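Local coordinates for TerD domain-containing protein (Streptomyces coelicolor A3, PDB 2QZ7) that is of unknown function but belongs to the TerD (telluride resistance) family and binds sodium ions, at residues I47-Y51 with F182-G187; T154-F158 with E167-A171. All coordinates share one frame; numbering follows the deposited sequence.

How the interactions relate
Both interactions involve the same five-stranded sheet of the TerD beta sandwich. Interaction 2 joins two of its strands, a hairpin with 166-175 at the edge, through main-chain hydrogen bonds; it is partly buried, with the charged Glu167 and Arg169 exposed. Interaction 1 is fully buried and lays the following helix, 179-185, and the turn after it over the sheet, using apolar packing and one water in place of direct hydrogen bonds between the segments. They meet at Thr154, whose CG2 lies 3.6 Å from Met186 O. Arg106 also connects them, as it salt-bridges Glu157, bonds Gly187 O and makes a cation-pi contact with Tyr51.

Interaction 1 of 2, residues I47-Y51 with F182-G187; sequences IATTY and FATEMG
Strand residue Thr49 and helix residue Ala183 have the nearest CA atoms of the two segments, 7.1 Å apart, where the C-terminal helix and its following turn cover the outer face of one sheet of the TerD beta sandwich. Ile47, Thr49 and Tyr51, every second residue of the strand, point toward the helix. Ile47 suits the apolar end: its CD1 meets the edge of the Phe182 ring, 4.0 Å from CD2, while its CG2 reaches Ala183 CB and the selenium of Met186, a selenomethionine here. Met186 CB sits over one face of the Phe182 ring, toward its rim. The long, unbranched Met186 side chain can lie between Ile47 and Thr49: a bend at its last torsion (chi3 -60°) brings CE within 3.5 Å of Ile47 O, and SE lies 3.4 Å from Thr49 OG1. Thr49 serves both chemistries, as its CG2 lies against Ala183 O and Met186 SE while OG1 shares a 2.9 Å hydrogen bond with Tyr51 OH. That phenol comes so near Gly187 CA, at 3.1 Å, that the absence of a side chain on the glycine matters. One water, in the plane of the Tyr51 ring, links three of the buried polar atoms: it hydrogen-bonds Tyr51 OH at 2.6 Å, donates to Ala183 O and accepts from Gly187 N, at 2.9 Å each.

Interaction 2 of 2, residues T154-F158 with E167-A171; sequences TVAEF and EFREA
Glu157 and Arg169 form a hydrogen-bonded pair in the antiparallel beta hairpin of strands 152-160 and 166-175, the latter being the edge strand of its sheet within this chain. Glu157 N gives an almost straight bond to Arg169 O (168°), and Arg169 N returns one to Glu157 O in the carbonyl plane. From Glu157 CB, which touches Arg169 O at 3.9 Å and Ala171 CB at 4.2 Å, the chain runs out extended, with CG anti to the backbone N (chi1 179°). At its tip OE1 lies alongside Arg169 CB, at 4.2 Å, and OE2 makes a salt bridge with Arg106; Arg169 NH1 is near but no N-H points at OE1. A long acidic residue thus suits this partly exposed face. Ala156, Phe158 and Phe168 project from the other face toward the sandwich interior, where Phe168 packs on Leu139 and Leu140. Ala156 CB and Phe158 CE1 both meet the edge of the Phe168 ring, Ala156 CB at 3.8 Å from CE1. Ala156, whose small side chain lets that edge come close, belongs to a classic beta bulge: Val155 and Ala156 both face Val109. There the pairing continues: Ala171 N donates to Val155 O, and Thr154 OG1 to Ala171 O at 2.7 Å.

Interaction 1 of 2, residues I47-Y51 with F182-G187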
ATOM      1  N   ILE A  47      -1.356  -3.247  -0.050  1.00 43.58           N
ATOM      2  CA  ILE A  47      -2.698  -3.199  -0.642  1.00 43.34           C
ATOM      3  C   ILE A  47      -2.805  -1.912  -1.421  1.00 42.97           C
ATOM      4  O   ILE A  47      -2.403  -0.878  -0.919  1.00 44.06           O
ATOM      5  CB  ILE A  47      -3.799  -3.188   0.480  1.00 43.25           C
ATOM      6  CG1 ILE A  47      -3.692  -4.456   1.377  1.00 44.76           C
ATOM      7  CG2 ILE A  47      -5.176  -3.078  -0.158  1.00 42.72           C
ATOM      8  CD1 ILE A  47      -4.702  -4.439   2.589  1.00 42.23           C
ATOM      9  N   ALA A  48      -3.371  -1.955  -2.633  1.00 43.43           N
ATOM     10  CA  ALA A  48      -3.680  -0.720  -3.375  1.00 41.80           C
ATOM     11  C   ALA A  48      -5.131  -0.723  -3.864  1.00 41.69           C
ATOM     12  O   ALA A  48      -5.737  -1.787  -4.026  1.00 41.92           O
ATOM     13  CB  ALA A  48      -2.733  -0.548  -4.588  1.00 41.83           C
ATOM     14  N   THR A  49      -5.668   0.480  -4.063  1.00 42.80           N
ATOM     15  CA  THR A  49      -7.000   0.699  -4.651  1.00 42.61           C
ATOM     16  C   THR A  49      -6.918   1.748  -5.685  1.00 42.33           C
ATOM     17  O   THR A  49      -6.089   2.633  -5.592  1.00 41.75           O
ATOM     18  CB  THR A  49      -8.009   1.134  -3.598  1.00 41.49           C
ATOM     19  OG1 THR A  49      -7.334   1.982  -2.669  1.00 42.49           O
ATOM     20  CG2 THR A  49      -8.539  -0.131  -2.803  1.00 39.86           C
ATOM     21  N   THR A  50      -7.805   1.643  -6.670  1.00 42.76           N
ATOM     22  CA  THR A  50      -7.907   2.584  -7.773  1.00 43.70           C
ATOM     23  C   THR A  50      -9.275   3.276  -7.640  1.00 44.23           C
ATOM     24  O   THR A  50     -10.222   2.704  -7.020  1.00 43.28           O
ATOM     25  CB  THR A  50      -7.832   1.827  -9.131  1.00 43.52           C
ATOM     26  OG1 THR A  50      -8.848   0.813  -9.155  1.00 44.00           O
ATOM     27  CG2 THR A  50      -6.478   1.139  -9.269  1.00 43.91           C
ATOM     28  N   TYR A  51      -9.332   4.506  -8.163  1.00 43.61           N
ATOM     29  CA  TYR A  51     -10.496   5.415  -8.064  1.00 44.29           C
ATOM     30  C   TYR A  51     -10.783   6.045  -9.427  1.00 44.36           C
ATOM     31  O   TYR A  51      -9.853   6.450 -10.139  1.00 43.98           O
ATOM     32  CB  TYR A  51     -10.288   6.499  -6.974  1.00 44.09           C
ATOM     33  CG  TYR A  51     -10.059   5.825  -5.640  1.00 44.61           C
ATOM     34  CD1 TYR A  51     -11.147   5.500  -4.801  1.00 42.92           C
ATOM     35  CD2 TYR A  51      -8.777   5.422  -5.248  1.00 43.94           C
ATOM     36  CE1 TYR A  51     -10.942   4.824  -3.597  1.00 41.14           C
ATOM     37  CE2 TYR A  51      -8.572   4.723  -4.055  1.00 43.45           C
ATOM     38  CZ  TYR A  51      -9.669   4.430  -3.232  1.00 44.49           C
ATOM     39  OH  TYR A  51      -9.491   3.736  -2.035  1.00 45.16           O
ATOM     40  N   PHE A 182      -9.874  -1.839   5.912  1.00 40.78           N
ATOM     41  CA  PHE A 182      -8.898  -0.807   5.485  1.00 41.16           C
ATOM     42  C   PHE A 182      -9.063  -0.480   4.012  1.00 42.79           C
ATOM     43  O   PHE A 182      -9.099   0.696   3.619  1.00 42.77           O
ATOM     44  CB  PHE A 182      -7.469  -1.303   5.742  1.00 41.32           C
ATOM     45  CG  PHE A 182      -6.375  -0.409   5.213  1.00 40.34           C
ATOM     46  CD1 PHE A 182      -6.258   0.922   5.649  1.00 41.85           C
ATOM     47  CD2 PHE A 182      -5.462  -0.905   4.278  1.00 39.29           C
ATOM     48  CE1 PHE A 182      -5.224   1.730   5.183  1.00 40.19           C
ATOM     49  CE2 PHE A 182      -4.415  -0.129   3.818  1.00 40.20           C
ATOM     50  CZ  PHE A 182      -4.274   1.202   4.280  1.00 36.79           C
ATOM     51  N   ALA A 183      -9.222  -1.511   3.206  1.00 41.34           N
ATOM     52  CA  ALA A 183      -9.330  -1.265   1.761  1.00 43.29           C
ATOM     53  C   ALA A 183     -10.538  -0.425   1.415  1.00 42.64           C
ATOM     54  O   ALA A 183     -10.477   0.384   0.458  1.00 44.50           O
ATOM     55  CB  ALA A 183      -9.302  -2.614   0.954  1.00 42.22           C
ATOM     56  N   THR A 184     -11.641  -0.614   2.142  1.00 41.21           N
ATOM     57  CA  THR A 184     -12.864   0.221   1.939  1.00 41.14           C
ATOM     58  C   THR A 184     -12.738   1.696   2.330  1.00 41.17           C
ATOM     59  O   THR A 184     -13.535   2.550   1.875  1.00 40.78           O
ATOM     60  CB  THR A 184     -14.091  -0.338   2.713  1.00 40.90           C
ATOM     61  OG1 THR A 184     -14.008   0.045   4.100  1.00 39.90           O
ATOM     62  CG2 THR A 184     -14.164  -1.877   2.584  1.00 41.08           C
ATOM     63  N   GLU A 185     -11.771   2.004   3.183  1.00 41.05           N
ATOM     64  CA  GLU A 185     -11.699   3.361   3.770  1.00 41.09           C
ATOM     65  C   GLU A 185     -10.395   4.064   3.455  1.00 41.69           C
ATOM     66  O   GLU A 185     -10.306   5.269   3.653  1.00 40.07           O
ATOM     67  CB  GLU A 185     -11.905   3.330   5.290  1.00 41.67           C
ATOM     68  CG  GLU A 185     -10.836   2.653   6.090  1.00 44.26           C
ATOM     69  CD  GLU A 185     -11.160   2.598   7.584  1.00 47.41           C
ATOM     70  OE1 GLU A 185     -12.279   2.964   7.983  1.00 47.68           O
ATOM     71  OE2 GLU A 185     -10.301   2.183   8.372  1.00 51.22           O
HETATM   72  N   MSE A 186      -9.412   3.322   2.897  1.00 40.19           N
HETATM   73  CA  MSE A 186      -8.080   3.899   2.671  1.00 40.95           C
HETATM   74  C   MSE A 186      -8.130   5.063   1.662  1.00 41.89           C
HETATM   75  O   MSE A 186      -7.236   5.894   1.670  1.00 44.08           O
HETATM   76  CB  MSE A 186      -7.075   2.852   2.176  1.00 39.75           C
HETATM   77  CG  MSE A 186      -7.370   2.343   0.791  1.00 39.96           C
HETATM   78 SE   MSE A 186      -6.283   0.754   0.295  0.85 48.13          SE
HETATM   79  CE  MSE A 186      -4.508   1.515   0.445  1.00 44.10           C
ATOM     80  N   GLY A 187      -9.145   5.103   0.793  1.00 42.66           N
ATOM     81  CA  GLY A 187      -9.252   6.180  -0.208  1.00 42.51           C
ATOM     82  C   GLY A 187     -10.135   7.338   0.186  1.00 44.50           C
ATOM     83  O   GLY A 187     -10.251   8.333  -0.553  1.00 42.88           O
TER
HETATM   84  O   HOH W   1     -11.037   3.127  -0.092  1.00 25.87           O

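Interaction 2 of 2, residues T154-F158 with E167-A171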
ATOM      1  N   THR A 154      -1.898   4.084   4.928  1.00 43.13           N
ATOM      2  CA  THR A 154      -1.593   4.460   3.524  1.00 43.04           C
ATOM      3  C   THR A 154      -0.153   4.955   3.538  1.00 43.56           C
ATOM      4  O   THR A 154       0.317   5.414   4.600  1.00 42.51           O
ATOM      5  CB  THR A 154      -2.537   5.562   3.000  1.00 42.26           C
ATOM      6  OG1 THR A 154      -2.540   6.662   3.919  1.00 43.49           O
ATOM      7  CG2 THR A 154      -3.936   5.002   2.907  1.00 42.00           C
ATOM      8  N   VAL A 155       0.570   4.828   2.414  1.00 43.14           N
ATOM      9  CA  VAL A 155       1.910   5.395   2.327  1.00 44.37           C
ATOM     10  C   VAL A 155       2.063   6.382   1.138  1.00 44.68           C
ATOM     11  O   VAL A 155       2.867   7.326   1.234  1.00 44.49           O
ATOM     12  CB  VAL A 155       3.073   4.318   2.294  1.00 45.26           C
ATOM     13  CG1 VAL A 155       2.920   3.239   3.430  1.00 44.32           C
ATOM     14  CG2 VAL A 155       3.169   3.677   0.969  1.00 46.49           C
ATOM     15  N   ALA A 156       1.313   6.178   0.037  1.00 44.37           N
ATOM     16  CA  ALA A 156       1.545   6.980  -1.186  1.00 44.35           C
ATOM     17  C   ALA A 156       0.280   7.142  -2.004  1.00 45.05           C
ATOM     18  O   ALA A 156      -0.544   6.211  -2.097  1.00 43.95           O
ATOM     19  CB  ALA A 156       2.661   6.319  -2.061  1.00 43.12           C
ATOM     20  N   GLU A 157       0.155   8.304  -2.634  1.00 43.37           N
ATOM     21  CA  GLU A 157      -0.971   8.584  -3.508  1.00 44.36           C
ATOM     22  C   GLU A 157      -0.435   8.915  -4.912  1.00 44.11           C
ATOM     23  O   GLU A 157       0.482   9.726  -5.033  1.00 43.89           O
ATOM     24  CB  GLU A 157      -1.754   9.803  -2.969  1.00 43.61           C
ATOM     25  CG  GLU A 157      -2.926  10.176  -3.815  1.00 45.39           C
ATOM     26  CD  GLU A 157      -3.521  11.514  -3.489  1.00 48.75           C
ATOM     27  OE1 GLU A 157      -2.840  12.546  -3.713  1.00 49.23           O
ATOM     28  OE2 GLU A 157      -4.689  11.533  -3.051  1.00 48.55           O
ATOM     29  N   PHE A 158      -0.996   8.300  -5.951  1.00 43.97           N
ATOM     30  CA  PHE A 158      -0.741   8.711  -7.330  1.00 43.37           C
ATOM     31  C   PHE A 158      -2.040   9.279  -7.914  1.00 44.24           C
ATOM     32  O   PHE A 158      -3.124   8.689  -7.752  1.00 43.86           O
ATOM     33  CB  PHE A 158      -0.196   7.552  -8.178  1.00 43.08           C
ATOM     34  CG  PHE A 158       0.909   6.770  -7.486  1.00 44.90           C
ATOM     35  CD1 PHE A 158       2.220   7.236  -7.496  1.00 45.57           C
ATOM     36  CD2 PHE A 158       0.617   5.603  -6.811  1.00 46.11           C
ATOM     37  CE1 PHE A 158       3.237   6.537  -6.819  1.00 47.66           C
ATOM     38  CE2 PHE A 158       1.625   4.848  -6.164  1.00 47.92           C
ATOM     39  CZ  PHE A 158       2.931   5.345  -6.146  1.00 47.54           C
ATOM     40  N   GLU A 167       1.347  11.912 -10.855  1.00 45.53           N
ATOM     41  CA  GLU A 167       2.193  12.513  -9.837  1.00 45.80           C
ATOM     42  C   GLU A 167       2.100  11.755  -8.526  1.00 45.59           C
ATOM     43  O   GLU A 167       1.104  11.097  -8.256  1.00 45.98           O
ATOM     44  CB  GLU A 167       1.848  13.997  -9.666  1.00 46.27           C
ATOM     45  CG  GLU A 167       2.210  14.761 -10.891  1.00 47.47           C
ATOM     46  CD  GLU A 167       1.683  16.178 -10.925  1.00 48.31           C
ATOM     47  OE1 GLU A 167       0.719  16.509 -10.198  1.00 50.16           O
ATOM     48  OE2 GLU A 167       2.239  16.954 -11.706  1.00 47.79           O
ATOM     49  N   PHE A 168       3.176  11.820  -7.743  1.00 44.72           N
ATOM     50  CA  PHE A 168       3.267  11.141  -6.478  1.00 44.64           C
ATOM     51  C   PHE A 168       3.051  12.143  -5.353  1.00 44.34           C
ATOM     52  O   PHE A 168       3.443  13.295  -5.451  1.00 42.63           O
ATOM     53  CB  PHE A 168       4.642  10.451  -6.362  1.00 44.30           C
ATOM     54  CG  PHE A 168       5.125  10.270  -4.955  1.00 43.68           C
ATOM     55  CD1 PHE A 168       4.726   9.177  -4.198  1.00 43.01           C
ATOM     56  CD2 PHE A 168       6.025  11.180  -4.403  1.00 45.48           C
ATOM     57  CE1 PHE A 168       5.206   9.010  -2.908  1.00 44.33           C
ATOM     58  CE2 PHE A 168       6.499  11.016  -3.106  1.00 44.51           C
ATOM     59  CZ  PHE A 168       6.084   9.945  -2.364  1.00 41.49           C
ATOM     60  N   ARG A 169       2.417  11.688  -4.288  1.00 43.52           N
ATOM     61  CA  ARG A 169       2.429  12.423  -3.039  1.00 44.74           C
ATOM     62  C   ARG A 169       2.596  11.448  -1.911  1.00 44.90           C
ATOM     63  O   ARG A 169       1.979  10.382  -1.917  1.00 45.07           O
ATOM     64  CB  ARG A 169       1.181  13.287  -2.860  1.00 44.23           C
ATOM     65  CG  ARG A 169       1.444  14.654  -3.391  1.00 46.58           C
ATOM     66  CD  ARG A 169       0.263  15.512  -3.464  1.00 48.66           C
ATOM     67  NE  ARG A 169       0.068  16.315  -2.258  1.00 47.85           N
ATOM     68  CZ  ARG A 169      -1.059  16.965  -2.006  1.00 47.29           C
ATOM     69  NH1 ARG A 169      -2.060  16.919  -2.888  1.00 45.89           N
ATOM     70  NH2 ARG A 169      -1.181  17.676  -0.894  1.00 49.04           N
ATOM     71  N   GLU A 170       3.445  11.811  -0.962  1.00 45.01           N
ATOM     72  CA  GLU A 170       3.562  11.078   0.267  1.00 46.15           C
ATOM     73  C   GLU A 170       2.207  11.152   0.981  1.00 46.02           C
ATOM     74  O   GLU A 170       1.630  12.224   1.117  1.00 45.07           O
ATOM     75  CB  GLU A 170       4.655  11.669   1.140  1.00 45.90           C
ATOM     76  CG  GLU A 170       5.073  10.762   2.284  1.00 50.08           C
ATOM     77  CD  GLU A 170       5.927  11.474   3.306  1.00 55.50           C
ATOM     78  OE1 GLU A 170       5.540  11.470   4.499  1.00 58.87           O
ATOM     79  OE2 GLU A 170       6.959  12.062   2.919  1.00 56.79           O
ATOM     80  N   ALA A 171       1.688  10.006   1.418  1.00 45.29           N
ATOM     81  CA  ALA A 171       0.401  10.014   2.089  1.00 45.41           C
ATOM     82  C   ALA A 171       0.420   8.977   3.202  1.00 45.76           C
ATOM     83  O   ALA A 171      -0.336   7.990   3.186  1.00 45.76           O
ATOM     84  CB  ALA A 171      -0.744   9.776   1.089  1.00 44.44           C
TER